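Local atomic coordinates of importin-95 (Chaetomium thermophilum, PDB entry 4XRI), a protein that carries various protein cargoes into the nucleus as a highly flexible HEAT-repeat transport receptor and probably binds a small GTPase. Residues S437-L442 / A478-A483; P501-F506 / N543-A548; A529-L534 / T584-V589. The protein carries 2 engineered substitutions. All blocks are in the same frame, centred on the assembly; numbering follows the deposited sequence.

Contact 1 (S437-L442 / A478-A483); sequences STAYAL and ASCCWA
Tyr440 and Trp482 reach out from two nearly parallel helices and lay their rings against each other as an offset stack. Both side chains hold CG anti to the backbone N (chi1 -171° and -179°), so that each ring is carried beside its own carbonyl carbon. The planes are inclined by 21° and the centroids lie 4.7 Å apart, so the overlap is at the rims: Trp482 CZ3 sits over one face of the tyrosine, while Tyr440 CE1 sits over one face of the indole. The tryptophan also turns an edge to the neighbouring backbone, with Trp482 CZ3 only 3.2 Å from Tyr440 O and that oxygen in the ring plane. Beside the stack the helices come close through small residues. Ala439 CB rests 3.8 Å from Ser479 CB, and Ala483 CB packs 3.7 Å from Ala439 O. Ser479 OG, anti to its carbonyl carbon, passes beside Tyr440 CB and is hydrogen-bonded to Asp436, one turn earlier on the tyrosine's helix. The local axes approach to 7.9 Å, with helix 455-472 packed against Leu442, Cys480 and Ala483. Such side-by-side parallel helices, joined through an intervening one, are characteristic of the HEAT-repeat solenoid.

Contact 2 (P501-F506 / N543-A548); sequences PLTPHF and NDSLSA
Ser545 lies over one face of the Phe506 ring, its CB 4.0 Å from the centroid and 22° off the ring normal, a CH-pi contact displaced toward the rim. Its OG stands 3.6 Å from Phe506 CG, toward the CB end of the ring. At the ring edge, near its plane, Ala548 CB meets Phe506 CE1 at 4.0 Å. Phe506 reaches this place because its CG is anti to the backbone N (chi1 -173°), carrying the ring across to the start of helix 546-567. An alanine here would remove the ring and would probably leave Ser545 CB and Ala548 CB without their apolar partner on helix 503-516. Thr503 sets its CG2 3.7 Å from Ser545 OG and turns OG1 to a water. That water donates to Thr503 OG1 at 3.0 Å and bonds Ser545 OG at 2.7 Å, bridging two hydroxyls with no direct bond. Farther out, Asn500 N hydrogen-bonds to Thr503 OG1, and the backbone of Asp544 is bonded to that of Ala498, which ties the two helix beginnings to the same loop. The chemistry is thus mixed: an aromatic face takes up the carbon of a serine, whereas its oxygen is served by water, as suits a partly buried junction.

Contact 3 (A529-L534 / T584-V589); sequences AAYEVL and TSLCTV
Thr584 O is gripped twice from one residue a turn later in its helix: Thr588 N donates at 3.1 Å and Thr588 OG1 at 3.0 Å. The hydroxyl comes in 29° above the carbonyl plane, with a C=O to donor angle of 145°. This second bond folds the threonine's polar end back onto its own helix, although its CB points toward helix 524-539. Ser585 does likewise, its OG hydrogen-bonding to Asp581 O, so the serine offers its carbon to the neighbour. Ser585 CB lies 3.4 Å from Tyr531 CD2, a close approach, and Tyr531 is the side chain around which the interface is arranged. Its chi1 of -91° is displaced from a staggered position, and three side chains reach the ring obliquely, Leu586 crossing it aslant and Val589 at about a right angle. Ser585 meets CB, CG and CD2; Val589 CG2 touches Tyr531 CD1 at 3.8 Å; Leu586 CD2 packs 3.6 Å from Tyr531 CZ at the far end. Tyr531 OH, beside that leucine methyl, is hydrogen-bonded to Arg559 of helix 546-567, which fixes the end of the ring. Val589 places its two methyls differently: CG2 also sits 3.5 Å from Tyr531 O, and CG1, anti to the backbone N, meets Leu534 CD2 at 4.0 Å. The local axes are 8.9 Å apart and nearly parallel. With every touching residue buried, the helices are joined by apolar contact, while the hydroxyls of this interface are satisfied within their own helix or, for the tyrosine, by Arg559, whose positive charge would probably polarise the phenol.

All three contacts join helices along one part of the solenoid, but at different depths. Contact 3 is wholly buried, whereas contacts 1 and 2 are partly so; contact 2 lies farthest out, its centre about 36 Å from that of the chain, against about 23 Å for the others. Contacts 1 and 3 touch directly, Cys481 packing on Ala529 and Val533, so that helices 432-449, 477-490, 524-539 and 573-597 form a continuous row. Contact 2 joins the beginnings of helices 503-516 and 546-567, and farther along these same helices pack on contact 3. Chemistry differs too: an offset aromatic stack in contact 1, CH-pi beside a water bridge in contact 2, aliphatic packing around a tyrosine in contact 3.

Contact 1 (S437-L442 / A478-A483)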
loop_
_atom_site.group_PDB
_atom_site.type_symbol
_atom_site.label_atom_id
_atom_site.label_comp_id
_atom_site.label_asym_id
_atom_site.label_seq_id
_atom_site.Cartn_x
_atom_site.Cartn_y
_atom_site.Cartn_z
ATOM N N SER A 437 24.006 -2.085 9.877
ATOM C CA SER A 437 23.050 -2.864 10.657
ATOM C C SER A 437 22.943 -2.328 12.078
ATOM O O SER A 437 21.896 -2.431 12.714
ATOM C CB SER A 437 23.450 -4.341 10.683
ATOM O OG SER A 437 23.459 -4.888 9.376
ATOM N N THR A 438 24.039 -1.763 12.570
ATOM C CA THR A 438 24.064 -1.184 13.907
ATOM C C THR A 438 23.232 0.091 13.957
ATOM O O THR A 438 22.434 0.291 14.875
ATOM C CB THR A 438 25.498 -0.872 14.360
ATOM O OG1 THR A 438 26.242 -2.093 14.466
ATOM C CG2 THR A 438 25.487 -0.178 15.707
ATOM N N ALA A 439 23.428 0.949 12.961
ATOM C CA ALA A 439 22.674 2.194 12.858
ATOM C C ALA A 439 21.175 1.925 12.790
ATOM O O ALA A 439 20.389 2.556 13.495
ATOM C CB ALA A 439 23.125 2.986 11.641
ATOM N N TYR A 440 20.791 0.971 11.947
ATOM C CA TYR A 440 19.391 0.598 11.772
ATOM C C TYR A 440 18.805 0.018 13.054
ATOM O O TYR A 440 17.659 0.298 13.407
ATOM C CB TYR A 440 19.248 -0.411 10.631
ATOM C CG TYR A 440 17.815 -0.695 10.240
ATOM C CD1 TYR A 440 17.144 0.133 9.350
ATOM C CD2 TYR A 440 17.139 -1.797 10.750
ATOM C CE1 TYR A 440 15.838 -0.123 8.985
ATOM C CE2 TYR A 440 15.830 -2.061 10.391
ATOM C CZ TYR A 440 15.185 -1.221 9.506
ATOM O OH TYR A 440 13.881 -1.478 9.143
ATOM N N ALA A 441 19.602 -0.791 13.744
ATOM C CA ALA A 441 19.187 -1.398 15.001
ATOM C C ALA A 441 18.952 -0.326 16.057
ATOM O O ALA A 441 18.037 -0.436 16.871
ATOM C CB ALA A 441 20.229 -2.401 15.480
ATOM N N LEU A 442 19.788 0.707 16.039
ATOM C CA LEU A 442 19.638 1.833 16.951
ATOM C C LEU A 442 18.360 2.606 16.649
ATOM O O LEU A 442 17.731 3.157 17.549
ATOM C CB LEU A 442 20.857 2.756 16.869
ATOM C CG LEU A 442 22.133 2.226 17.529
ATOM C CD1 LEU A 442 23.349 3.021 17.085
ATOM C CD2 LEU A 442 21.989 2.265 19.043
ATOM N N ALA A 478 21.531 6.399 4.999
ATOM C CA ALA A 478 20.084 6.213 5.084
ATOM C C ALA A 478 19.664 5.710 6.465
ATOM O O ALA A 478 18.749 6.260 7.082
ATOM C CB ALA A 478 19.614 5.251 4.004
ATOM N N SER A 479 20.341 4.667 6.937
ATOM C CA SER A 479 20.093 4.098 8.262
ATOM C C SER A 479 20.299 5.126 9.375
ATOM O O SER A 479 19.470 5.250 10.279
ATOM C CB SER A 479 21.000 2.887 8.499
ATOM O OG SER A 479 20.593 1.776 7.718
ATOM N N CYS A 480 21.413 5.853 9.304
ATOM C CA CYS A 480 21.717 6.924 10.252
ATOM C C CYS A 480 20.617 7.981 10.260
ATOM O O CYS A 480 20.142 8.394 11.320
ATOM C CB CYS A 480 23.063 7.575 9.917
ATOM S SG CYS A 480 24.525 6.585 10.347
ATOM N N CYS A 481 20.219 8.403 9.063
ATOM C CA CYS A 481 19.131 9.362 8.884
ATOM C C CYS A 481 17.826 8.879 9.521
ATOM O O CYS A 481 17.154 9.637 10.226
ATOM C CB CYS A 481 18.914 9.646 7.392
ATOM S SG CYS A 481 20.149 10.740 6.643
ATOM N N TRP A 482 17.477 7.617 9.272
ATOM C CA TRP A 482 16.257 7.025 9.821
ATOM C C TRP A 482 16.264 7.023 11.347
ATOM O O TRP A 482 15.280 7.401 11.990
ATOM C CB TRP A 482 16.069 5.594 9.312
ATOM C CG TRP A 482 14.819 4.965 9.845
ATOM C CD1 TRP A 482 13.542 5.372 9.603
ATOM C CD2 TRP A 482 14.718 3.826 10.713
ATOM N NE1 TRP A 482 12.652 4.564 10.263
ATOM C CE2 TRP A 482 13.346 3.605 10.951
ATOM C CE3 TRP A 482 15.653 2.973 11.311
ATOM C CZ2 TRP A 482 12.884 2.566 11.757
ATOM C CZ3 TRP A 482 15.189 1.939 12.114
ATOM C CH2 TRP A 482 13.818 1.748 12.330
ATOM N N ALA A 483 17.388 6.594 11.914
ATOM C CA ALA A 483 17.579 6.571 13.359
ATOM C C ALA A 483 17.468 7.976 13.946
ATOM O O ALA A 483 16.789 8.188 14.951
ATOM C CB ALA A 483 18.934 5.952 13.702
#

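Contact 2 (P501-F506 / N543-A548)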
loop_
_atom_site.group_PDB
_atom_site.type_symbol
_atom_site.label_atom_id
_atom_site.label_comp_id
_atom_site.label_asym_id
_atom_site.label_seq_id
_atom_site.Cartn_x
_atom_site.Cartn_y
_atom_site.Cartn_z
ATOM N N PRO A 501 15.139 17.355 25.196
ATOM C CA PRO A 501 16.511 16.839 25.311
ATOM C C PRO A 501 17.457 17.189 24.157
ATOM O O PRO A 501 18.663 17.293 24.380
ATOM C CB PRO A 501 16.301 15.323 25.373
ATOM C CG PRO A 501 14.972 15.164 25.997
ATOM C CD PRO A 501 14.141 16.306 25.484
ATOM N N LEU A 502 16.927 17.377 22.952
ATOM C CA LEU A 502 17.771 17.626 21.785
ATOM C C LEU A 502 18.151 19.093 21.615
ATOM O O LEU A 502 19.016 19.423 20.806
ATOM C CB LEU A 502 17.077 17.137 20.515
ATOM C CG LEU A 502 17.323 15.681 20.125
ATOM C CD1 LEU A 502 16.725 15.393 18.757
ATOM C CD2 LEU A 502 18.813 15.373 20.138
ATOM N N THR A 503 17.502 19.968 22.377
ATOM C CA THR A 503 17.705 21.411 22.253
ATOM C C THR A 503 19.169 21.856 22.399
ATOM O O THR A 503 19.647 22.664 21.601
ATOM C CB THR A 503 16.859 22.183 23.286
ATOM O OG1 THR A 503 15.494 21.764 23.203
ATOM C CG2 THR A 503 16.943 23.682 23.030
ATOM N N PRO A 504 19.893 21.343 23.417
ATOM C CA PRO A 504 21.298 21.762 23.467
ATOM C C PRO A 504 22.138 21.173 22.332
ATOM O O PRO A 504 23.296 21.560 22.169
ATOM C CB PRO A 504 21.772 21.237 24.827
ATOM C CG PRO A 504 20.877 20.093 25.121
ATOM C CD PRO A 504 19.543 20.495 24.573
ATOM N N HIS A 505 21.565 20.250 21.565
ATOM C CA HIS A 505 22.257 19.663 20.422
ATOM C C HIS A 505 21.718 20.188 19.095
ATOM O O HIS A 505 22.247 19.855 18.034
ATOM C CB HIS A 505 22.138 18.138 20.439
ATOM C CG HIS A 505 22.694 17.497 21.673
ATOM N ND1 HIS A 505 21.890 16.933 22.640
ATOM C CD2 HIS A 505 23.968 17.328 22.093
ATOM C CE1 HIS A 505 22.648 16.443 23.605
ATOM N NE2 HIS A 505 23.912 16.670 23.299
ATOM N N PHE A 506 20.671 21.006 19.163
ATOM C CA PHE A 506 19.937 21.429 17.972
ATOM C C PHE A 506 20.800 22.154 16.942
ATOM O O PHE A 506 20.860 21.747 15.780
ATOM C CB PHE A 506 18.761 22.325 18.364
ATOM C CG PHE A 506 17.851 22.658 17.217
ATOM C CD1 PHE A 506 17.947 23.877 16.566
ATOM C CD2 PHE A 506 16.908 21.744 16.780
ATOM C CE1 PHE A 506 17.114 24.180 15.505
ATOM C CE2 PHE A 506 16.069 22.042 15.724
ATOM C CZ PHE A 506 16.173 23.260 15.084
ATOM N N ASN A 543 10.953 25.919 21.830
ATOM C CA ASN A 543 10.903 27.370 21.671
ATOM C C ASN A 543 12.251 28.074 21.792
ATOM O O ASN A 543 12.468 29.118 21.178
ATOM C CB ASN A 543 9.936 27.963 22.692
ATOM C CG ASN A 543 8.509 27.515 22.467
ATOM O OD1 ASN A 543 8.095 27.271 21.332
ATOM N ND2 ASN A 543 7.746 27.395 23.548
ATOM N N ASP A 544 13.159 27.499 22.572
ATOM C CA ASP A 544 14.501 28.057 22.707
ATOM C C ASP A 544 15.249 28.048 21.375
ATOM O O ASP A 544 16.228 28.777 21.197
ATOM C CB ASP A 544 15.304 27.283 23.757
ATOM C CG ASP A 544 14.974 27.704 25.179
ATOM O OD1 ASP A 544 15.833 27.519 26.066
ATOM O OD2 ASP A 544 13.858 28.219 25.409
ATOM N N SER A 545 14.780 27.223 20.444
ATOM C CA SER A 545 15.444 27.050 19.157
ATOM C C SER A 545 14.808 27.873 18.037
ATOM O O SER A 545 15.252 27.811 16.891
ATOM C CB SER A 545 15.441 25.572 18.757
ATOM O OG SER A 545 16.270 24.794 19.601
ATOM N N LEU A 546 13.773 28.641 18.367
ATOM C CA LEU A 546 12.998 29.355 17.353
ATOM C C LEU A 546 13.831 30.332 16.523
ATOM O O LEU A 546 13.651 30.432 15.310
ATOM C CB LEU A 546 11.836 30.101 18.004
ATOM C CG LEU A 546 10.641 29.230 18.381
ATOM C CD1 LEU A 546 9.484 30.089 18.856
ATOM C CD2 LEU A 546 10.219 28.364 17.206
ATOM N N SER A 547 14.740 31.046 17.178
ATOM C CA SER A 547 15.613 31.981 16.480
ATOM C C SER A 547 16.535 31.245 15.513
ATOM O O SER A 547 16.857 31.750 14.436
ATOM C CB SER A 547 16.427 32.795 17.487
ATOM O OG SER A 547 16.946 31.964 18.511
ATOM N N ALA A 548 16.944 30.042 15.904
ATOM C CA ALA A 548 17.766 29.190 15.051
ATOM C C ALA A 548 16.975 28.735 13.826
ATOM O O ALA A 548 17.488 28.739 12.709
ATOM C CB ALA A 548 18.285 27.986 15.835
HETATM O O HOH W 1 14.902 22.653 20.452
#

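Contact 3 (A529-L534 / T584-V589)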
loop_
_atom_site.group_PDB
_atom_site.type_symbol
_atom_site.label_atom_id
_atom_site.label_comp_id
_atom_site.label_asym_id
_atom_site.label_seq_id
_atom_site.Cartn_x
_atom_site.Cartn_y
_atom_site.Cartn_z
ATOM N N ALA A 529 17.763 12.320 2.039
ATOM C CA ALA A 529 17.548 11.702 3.343
ATOM C C ALA A 529 17.902 12.657 4.479
ATOM O O ALA A 529 17.204 12.712 5.491
ATOM C CB ALA A 529 18.354 10.426 3.460
ATOM N N ALA A 530 18.979 13.416 4.294
ATOM C CA ALA A 530 19.453 14.345 5.316
ATOM C C ALA A 530 18.529 15.552 5.439
ATOM O O ALA A 530 18.319 16.075 6.534
ATOM C CB ALA A 530 20.873 14.794 5.007
ATOM N N TYR A 531 17.983 15.992 4.310
ATOM C CA TYR A 531 17.013 17.081 4.307
ATOM C C TYR A 531 15.762 16.674 5.076
ATOM O O TYR A 531 15.183 17.480 5.804
ATOM C CB TYR A 531 16.648 17.487 2.876
ATOM C CG TYR A 531 17.517 18.585 2.294
ATOM C CD1 TYR A 531 17.798 19.740 3.017
ATOM C CD2 TYR A 531 18.059 18.463 1.022
ATOM C CE1 TYR A 531 18.592 20.741 2.485
ATOM C CE2 TYR A 531 18.848 19.458 0.482
ATOM C CZ TYR A 531 19.113 20.594 1.216
ATOM O OH TYR A 531 19.904 21.585 0.683
ATOM N N GLU A 532 15.356 15.418 4.914
ATOM C CA GLU A 532 14.205 14.891 5.643
ATOM C C GLU A 532 14.458 14.933 7.146
ATOM O O GLU A 532 13.572 15.284 7.922
ATOM C CB GLU A 532 13.885 13.462 5.205
ATOM C CG GLU A 532 12.528 12.976 5.682
ATOM C CD GLU A 532 12.298 11.498 5.416
ATOM O OE1 GLU A 532 13.258 10.791 5.036
ATOM O OE2 GLU A 532 11.148 11.042 5.591
ATOM N N VAL A 533 15.678 14.581 7.541
ATOM C CA VAL A 533 16.094 14.643 8.938
ATOM C C VAL A 533 15.964 16.062 9.470
ATOM O O VAL A 533 15.389 16.292 10.536
ATOM C CB VAL A 533 17.551 14.171 9.119
ATOM C CG1 VAL A 533 17.959 14.285 10.580
ATOM C CG2 VAL A 533 17.708 12.748 8.629
ATOM N N LEU A 534 16.505 17.008 8.711
ATOM C CA LEU A 534 16.455 18.419 9.068
ATOM C C LEU A 534 15.017 18.894 9.252
ATOM O O LEU A 534 14.715 19.648 10.178
ATOM C CB LEU A 534 17.159 19.257 8.000
ATOM C CG LEU A 534 17.243 20.761 8.257
ATOM C CD1 LEU A 534 17.799 21.027 9.649
ATOM C CD2 LEU A 534 18.096 21.438 7.197
ATOM N N THR A 584 12.366 19.952 -4.098
ATOM C CA THR A 584 11.329 19.296 -3.306
ATOM C C THR A 584 11.766 19.147 -1.851
ATOM O O THR A 584 10.980 19.366 -0.926
ATOM C CB THR A 584 10.973 17.908 -3.873
ATOM O OG1 THR A 584 10.457 18.054 -5.202
ATOM C CG2 THR A 584 9.922 17.233 -3.010
ATOM N N SER A 585 13.026 18.771 -1.659
ATOM C CA SER A 585 13.585 18.624 -0.321
ATOM C C SER A 585 13.654 19.974 0.391
ATOM O O SER A 585 13.327 20.084 1.573
ATOM C CB SER A 585 14.977 17.992 -0.381
ATOM O OG SER A 585 14.913 16.653 -0.840
ATOM N N LEU A 586 14.089 20.997 -0.338
ATOM C CA LEU A 586 14.218 22.338 0.218
ATOM C C LEU A 586 12.859 22.928 0.581
ATOM O O LEU A 586 12.733 23.650 1.570
ATOM C CB LEU A 586 14.946 23.255 -0.768
ATOM C CG LEU A 586 16.463 23.068 -0.841
ATOM C CD1 LEU A 586 17.045 23.839 -2.015
ATOM C CD2 LEU A 586 17.111 23.508 0.462
ATOM N N CYS A 587 11.847 22.620 -0.224
ATOM C CA CYS A 587 10.488 23.060 0.067
ATOM C C CYS A 587 9.965 22.374 1.322
ATOM O O CYS A 587 9.242 22.980 2.113
ATOM C CB CYS A 587 9.555 22.782 -1.116
ATOM S SG CYS A 587 9.708 23.948 -2.494
ATOM N N THR A 588 10.333 21.107 1.496
ATOM C CA THR A 588 9.927 20.339 2.668
ATOM C C THR A 588 10.465 20.961 3.951
ATOM O O THR A 588 9.740 21.111 4.932
ATOM C CB THR A 588 10.405 18.876 2.572
ATOM O OG1 THR A 588 9.710 18.215 1.508
ATOM C CG2 THR A 588 10.141 18.135 3.880
ATOM N N VAL A 589 11.743 21.327 3.935
ATOM C CA VAL A 589 12.373 21.969 5.080
ATOM C C VAL A 589 11.777 23.351 5.316
ATOM O O VAL A 589 11.475 23.716 6.453
ATOM C CB VAL A 589 13.898 22.105 4.891
ATOM C CG1 VAL A 589 14.511 22.806 6.089
ATOM C CG2 VAL A 589 14.534 20.740 4.692
#